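Acidocalcisomal pyrophosphatase (Trypanosoma brucei brucei, PDB 5C5V) probably hydrolyses inorganic diphosphate to phosphate with the help of magnesium ions, through a pyrophosphatase domain that follows an EF-hand domain. Local coordinates at residues 21-26 / 56-61; 6-11 / 82-87. One frame throughout, in Å; residues are numbered along the deposited sequence.

Contact 1. Residues 21-26 / 56-61; sequences LGYLTP and DGHVTF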
loop_
_atom_site.group_PDB
_atom_site.type_symbol
_atom_site.label_atom_id
_atom_site.label_comp_id
_atom_site.label_asym_id
_atom_site.label_seq_id
_atom_site.Cartn_x
_atom_site.Cartn_y
_atom_site.Cartn_z
ATOM N N LEU A 21 13.578 -0.174 39.524
ATOM C CA LEU A 21 13.072 -0.182 40.888
ATOM C C LEU A 21 12.959 1.236 41.451
ATOM O O LEU A 21 12.189 1.483 42.382
ATOM C CB LEU A 21 13.981 -1.000 41.804
ATOM C CG LEU A 21 14.136 -2.471 41.437
ATOM C CD1 LEU A 21 15.074 -3.172 42.424
ATOM C CD2 LEU A 21 12.777 -3.167 41.330
ATOM N N GLY A 22 13.785 2.142 40.928
ATOM C CA GLY A 22 13.840 3.509 41.410
ATOM C C GLY A 22 14.949 3.738 42.432
ATOM O O GLY A 22 15.177 4.870 42.863
ATOM N N TYR A 23 15.652 2.676 42.820
ATOM C CA TYR A 23 16.720 2.805 43.813
ATOM C C TYR A 23 17.801 1.738 43.634
ATOM O O TYR A 23 17.636 0.794 42.861
ATOM C CB TYR A 23 16.133 2.731 45.230
ATOM C CG TYR A 23 15.409 1.435 45.504
ATOM C CD1 TYR A 23 16.027 0.392 46.170
ATOM C CD2 TYR A 23 14.093 1.259 45.083
ATOM C CE1 TYR A 23 15.351 -0.798 46.410
ATOM C CE2 TYR A 23 13.419 0.078 45.309
ATOM C CZ TYR A 23 14.048 -0.942 45.966
ATOM O OH TYR A 23 13.358 -2.113 46.188
ATOM N N LEU A 24 18.912 1.895 44.346
ATOM C CA LEU A 24 19.989 0.918 44.282
ATOM C C LEU A 24 19.866 -0.058 45.432
ATOM O O LEU A 24 19.903 0.354 46.592
ATOM C CB LEU A 24 21.356 1.597 44.341
ATOM C CG LEU A 24 21.804 2.413 43.121
ATOM C CD1 LEU A 24 23.162 3.060 43.388
ATOM C CD2 LEU A 24 21.765 1.631 41.798
ATOM N N THR A 25 19.752 -1.346 45.125
ATOM C CA THR A 25 19.802 -2.372 46.165
ATOM C C THR A 25 21.197 -2.381 46.800
ATOM O O THR A 25 22.121 -1.776 46.262
ATOM C CB THR A 25 19.457 -3.767 45.600
ATOM O OG1 THR A 25 20.467 -4.166 44.666
ATOM C CG2 THR A 25 18.123 -3.734 44.850
ATOM N N PRO A 26 21.354 -3.033 47.961
ATOM C CA PRO A 26 22.684 -3.075 48.579
ATOM C C PRO A 26 23.741 -3.668 47.647
ATOM O O PRO A 26 24.840 -3.123 47.552
ATOM C CB PRO A 26 22.473 -3.954 49.823
ATOM C CG PRO A 26 21.028 -3.767 50.155
ATOM C CD PRO A 26 20.326 -3.640 48.823
ATOM N N ASP A 56 20.792 8.160 53.588
ATOM C CA ASP A 56 19.677 7.725 54.418
ATOM C C ASP A 56 18.559 7.150 53.555
ATOM O O ASP A 56 18.036 7.827 52.683
ATOM C CB ASP A 56 19.176 8.884 55.294
ATOM C CG ASP A 56 17.851 8.575 55.970
ATOM O OD1 ASP A 56 17.862 8.091 57.118
ATOM O OD2 ASP A 56 16.791 8.818 55.344
ATOM N N GLY A 57 18.187 5.901 53.823
ATOM C CA GLY A 57 17.108 5.251 53.104
ATOM C C GLY A 57 17.543 4.720 51.752
ATOM O O GLY A 57 18.701 4.340 51.577
ATOM N N HIS A 58 16.624 4.698 50.794
ATOM C CA HIS A 58 16.925 4.154 49.480
ATOM C C HIS A 58 17.756 5.114 48.650
ATOM O O HIS A 58 17.441 6.303 48.552
ATOM C CB HIS A 58 15.635 3.822 48.719
ATOM C CG HIS A 58 14.844 2.705 49.319
ATOM N ND1 HIS A 58 13.636 2.288 48.802
ATOM C CD2 HIS A 58 15.094 1.904 50.382
ATOM C CE1 HIS A 58 13.171 1.286 49.526
ATOM N NE2 HIS A 58 14.038 1.030 50.488
ATOM N N VAL A 59 18.806 4.593 48.026
ATOM C CA VAL A 59 19.614 5.404 47.130
ATOM C C VAL A 59 18.876 5.616 45.816
ATOM O O VAL A 59 19.095 4.892 44.846
ATOM C CB VAL A 59 20.978 4.760 46.867
ATOM C CG1 VAL A 59 21.808 5.642 45.965
ATOM C CG2 VAL A 59 21.700 4.516 48.179
ATOM N N THR A 60 18.000 6.614 45.790
ATOM C CA THR A 60 17.310 6.992 44.563
ATOM C C THR A 60 18.322 7.613 43.614
ATOM O O THR A 60 19.444 7.889 44.016
ATOM C CB THR A 60 16.172 7.991 44.843
ATOM O OG1 THR A 60 16.726 9.224 45.336
ATOM C CG2 THR A 60 15.221 7.412 45.889
ATOM N N PHE A 61 17.954 7.834 42.358
ATOM C CA PHE A 61 18.909 8.474 41.467
ATOM C C PHE A 61 19.210 9.872 41.990
ATOM O O PHE A 61 20.355 10.342 41.949
ATOM C CB PHE A 61 18.413 8.569 40.027
ATOM C CG PHE A 61 19.253 9.481 39.182
ATOM C CD1 PHE A 61 20.590 9.191 38.959
ATOM C CD2 PHE A 61 18.727 10.640 38.640
ATOM C CE1 PHE A 61 21.389 10.033 38.202
ATOM C CE2 PHE A 61 19.520 11.487 37.880
ATOM C CZ PHE A 61 20.855 11.181 37.661
#

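Contact 2. Residues 6-11 / 82-87; sequences KKIMSR and MVSADF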
loop_
_atom_site.group_PDB
_atom_site.type_symbol
_atom_site.label_atom_id
_atom_site.label_comp_id
_atom_site.label_asym_id
_atom_site.label_seq_id
_atom_site.Cartn_x
_atom_site.Cartn_y
_atom_site.Cartn_z
ATOM N N LYS A 6 24.409 15.096 34.065
ATOM C CA LYS A 6 23.333 14.473 34.815
ATOM C C LYS A 6 22.672 13.331 34.025
ATOM O O LYS A 6 22.311 12.300 34.592
ATOM C CB LYS A 6 22.290 15.516 35.215
ATOM C CG LYS A 6 21.181 14.952 36.077
ATOM C CD LYS A 6 20.235 16.033 36.537
ATOM C CE LYS A 6 19.334 15.506 37.634
ATOM N NZ LYS A 6 18.445 16.560 38.188
ATOM N N LYS A 7 22.520 13.512 32.719
ATOM C CA LYS A 7 21.913 12.486 31.874
ATOM C C LYS A 7 22.836 11.285 31.704
ATOM O O LYS A 7 22.392 10.137 31.750
ATOM C CB LYS A 7 21.542 13.069 30.510
ATOM C CG LYS A 7 20.405 14.070 30.581
ATOM C CD LYS A 7 19.819 14.342 29.212
ATOM C CE LYS A 7 18.807 15.478 29.274
ATOM N NZ LYS A 7 17.476 15.012 29.795
ATOM N N ILE A 8 24.123 11.555 31.546
ATOM C CA ILE A 8 25.123 10.502 31.532
ATOM C C ILE A 8 25.038 9.662 32.806
ATOM O O ILE A 8 25.046 8.435 32.747
ATOM C CB ILE A 8 26.549 11.083 31.387
ATOM C CG1 ILE A 8 26.726 11.688 29.991
ATOM C CG2 ILE A 8 27.593 10.020 31.659
ATOM C CD1 ILE A 8 28.071 12.296 29.738
ATOM N N MET A 9 24.929 10.326 33.954
ATOM C CA MET A 9 24.887 9.622 35.231
ATOM C C MET A 9 23.557 8.912 35.418
ATOM O O MET A 9 23.472 7.904 36.109
ATOM C CB MET A 9 25.124 10.592 36.397
ATOM C CG MET A 9 26.494 11.225 36.399
ATOM S SD MET A 9 27.841 10.034 36.435
ATOM C CE MET A 9 27.768 9.439 38.118
ATOM N N SER A 10 22.518 9.460 34.802
ATOM C CA SER A 10 21.200 8.842 34.830
ATOM C C SER A 10 21.168 7.527 34.042
ATOM O O SER A 10 20.545 6.560 34.469
ATOM C CB SER A 10 20.162 9.815 34.297
ATOM O OG SER A 10 18.872 9.298 34.520
ATOM N N ARG A 11 21.837 7.489 32.894
ATOM C CA ARG A 11 21.972 6.244 32.137
ATOM C C ARG A 11 22.902 5.266 32.872
ATOM O O ARG A 11 22.678 4.052 32.861
ATOM C CB ARG A 11 22.486 6.513 30.725
ATOM C CG ARG A 11 21.467 7.208 29.831
ATOM C CD ARG A 11 21.931 7.271 28.386
ATOM N NE ARG A 11 23.113 8.106 28.235
ATOM C CZ ARG A 11 23.072 9.411 27.983
ATOM N NH1 ARG A 11 21.901 10.020 27.831
ATOM N NH2 ARG A 11 24.199 10.104 27.866
ATOM N N MET A 82 36.153 7.443 32.441
ATOM C CA MET A 82 35.660 6.104 32.137
ATOM C C MET A 82 34.148 6.125 31.933
ATOM O O MET A 82 33.648 5.620 30.936
ATOM C CB MET A 82 36.030 5.117 33.247
ATOM C CG MET A 82 35.339 3.759 33.092
ATOM S SD MET A 82 35.454 2.702 34.555
ATOM C CE MET A 82 34.883 3.797 35.855
ATOM N N VAL A 83 33.440 6.741 32.873
ATOM C CA VAL A 83 31.992 6.866 32.812
ATOM C C VAL A 83 31.560 7.479 31.492
ATOM O O VAL A 83 30.652 6.971 30.818
ATOM C CB VAL A 83 31.447 7.738 33.959
ATOM C CG1 VAL A 83 29.968 7.988 33.772
ATOM C CG2 VAL A 83 31.723 7.090 35.303
ATOM N N SER A 84 32.233 8.562 31.113
ATOM C CA SER A 84 31.883 9.294 29.904
ATOM C C SER A 84 32.059 8.438 28.660
ATOM O O SER A 84 31.249 8.494 27.747
ATOM C CB SER A 84 32.729 10.566 29.790
ATOM O OG SER A 84 32.174 11.448 28.828
ATOM N N ALA A 85 33.114 7.635 28.631
ATOM C CA ALA A 85 33.364 6.757 27.492
ATOM C C ALA A 85 32.262 5.698 27.337
ATOM O O ALA A 85 31.864 5.352 26.221
ATOM C CB ALA A 85 34.718 6.086 27.641
ATOM N N ASP A 86 31.783 5.185 28.465
ATOM C CA ASP A 86 30.822 4.098 28.464
ATOM C C ASP A 86 29.375 4.572 28.313
ATOM O O ASP A 86 28.558 3.875 27.735
ATOM C CB ASP A 86 30.966 3.279 29.747
ATOM C CG ASP A 86 32.196 2.411 29.741
ATOM O OD1 ASP A 86 32.659 2.066 28.633
ATOM O OD2 ASP A 86 32.689 2.054 30.833
ATOM N N PHE A 87 29.067 5.763 28.813
ATOM C CA PHE A 87 27.680 6.169 28.944
ATOM C C PHE A 87 27.309 7.486 28.276
ATOM O O PHE A 87 26.154 7.900 28.331
ATOM C CB PHE A 87 27.302 6.227 30.426
ATOM C CG PHE A 87 27.111 4.875 31.042
ATOM C CD1 PHE A 87 25.913 4.186 30.866
ATOM C CD2 PHE A 87 28.122 4.280 31.784
ATOM C CE1 PHE A 87 25.731 2.937 31.416
ATOM C CE2 PHE A 87 27.945 3.030 32.343
ATOM C CZ PHE A 87 26.746 2.353 32.156
#

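Contact 1. Residues 21-26 / 56-61
Leu24 N donates to Val59 O across 3.0 Å, with a bent N-H...O angle of 141° and the donor lying above the carbonyl plane; Leu24 and Val59 face each other here in a short, antiparallel backbone pairing. Two CA-H...O contacts supplement the bond: Tyr23 CA lies 3.3 Å from Val59 O, and Thr60 CA lies 3.5 Å from Gly22 O. Val59 O is thus approached by both Leu24 N and Tyr23 CA. The single bond, together with the loop sequences Gly-Tyr-Leu-Thr and Gly-His-Val-Thr, is consistent with the link between the two loops of an EF-hand pair, in line with the EF-hand character of the protein.

The side chains of Tyr23 and His58 lie side by side, pointing the same way, and their rings stack face to face, centroids 4.3 Å apart and planes inclined by 24°. Placing CG between the backbone N and the carbonyl carbon (chi1 60°) sets the Tyr23 ring beside the imidazole, where His58 ND1 sits over the ring centre, 3.8 Å above its plane. In return, Tyr23 CD1 lies over a face of His58, offset toward the rim. The two CB atoms also meet. Buried Leu24 and Val59 touch through CD1 and CG1, 3.9 Å apart.

Both segments run into helices: Thr25 OG1 caps Lys28 N of helix 26-36, and Thr60 OG1 caps Lys63 N of helix 61-69, while Leu24 packs on Phe13 of helix 3-14.

Contact 2. Residues 6-11 / 82-87
Arg11 reaches the backbone O of Phe87 through two torsions: chi1 places CG beside the backbone N and anti to the carbonyl carbon, and a bend at chi3 (-65°) turns NE toward that oxygen. The first torsion of Phe87 (chi1 -75°) sets its ring against Arg11, with CD1 4.1 Å from Arg11 CB. The motif is a crossed helix pair within the N-terminal helical, EF-hand part of the protein: the axes of segments 6-11 and 82-87 approach to 9.7 Å and cross at 73°. So steep an angle keeps the contact local, centred on Ile8 and Phe87, whose CA atoms are 5.7 Å apart.

Ile8 CG2 touches both Val83 CG1 (3.8 Å) and Phe87 CB (4.0 Å), its side chain passing each obliquely. Val83 CG1 is also met by Met9 SD at 4.0 Å, brought there by a bend at chi2; the two side chains cross at about a right angle. Phe87 reaches past Ile8 to the backbone of Arg11, its CE1 3.6 Å from Arg11 O, in an oblique approach.

Around this apolar core, Met9 packs on Phe64, Trp65 and Trp68 of helix 61-69, and Val83 on Leu36 of helix 26-36. Phe87 also meets His331 of the second subunit, so the end of helix 73-87 takes part in the assembly.

The polar link lies at that helix end. Arg11 NH1 forms a salt bridge with Glu119, which would help fix the rotation of the guanidinium. The guanidinium of Arg11 uses its side-on edge, NE and NH2, to grip Phe87 O, which lies in the guanidinium plane at 3.0 Å from each nitrogen, the NE bond running nearly along the C=O axis and the NH2 bond lying in the carbonyl plane.

In the fold
Contacts 1 and 2 belong to one helical N-terminal unit, their centres about 18 Å apart. Helix 3-14 connects them in sequence, running from contact 2 toward strand 23-24, and Phe61 joins them in space: its CZ lies 3.6 Å from Lys6 O and its CE1 the same distance from Ser10 CA, on helix 3-14. Contact 1 is the more remote, about 40 Å from the centre of the chain against about 27 Å for contact 2. Both lie away from the pocket of imidodiphosphate and magnesium, to which Asp219, Asp224 and Asp256 contribute. They therefore belong to the packing of the helical unit, not to the catalytic site.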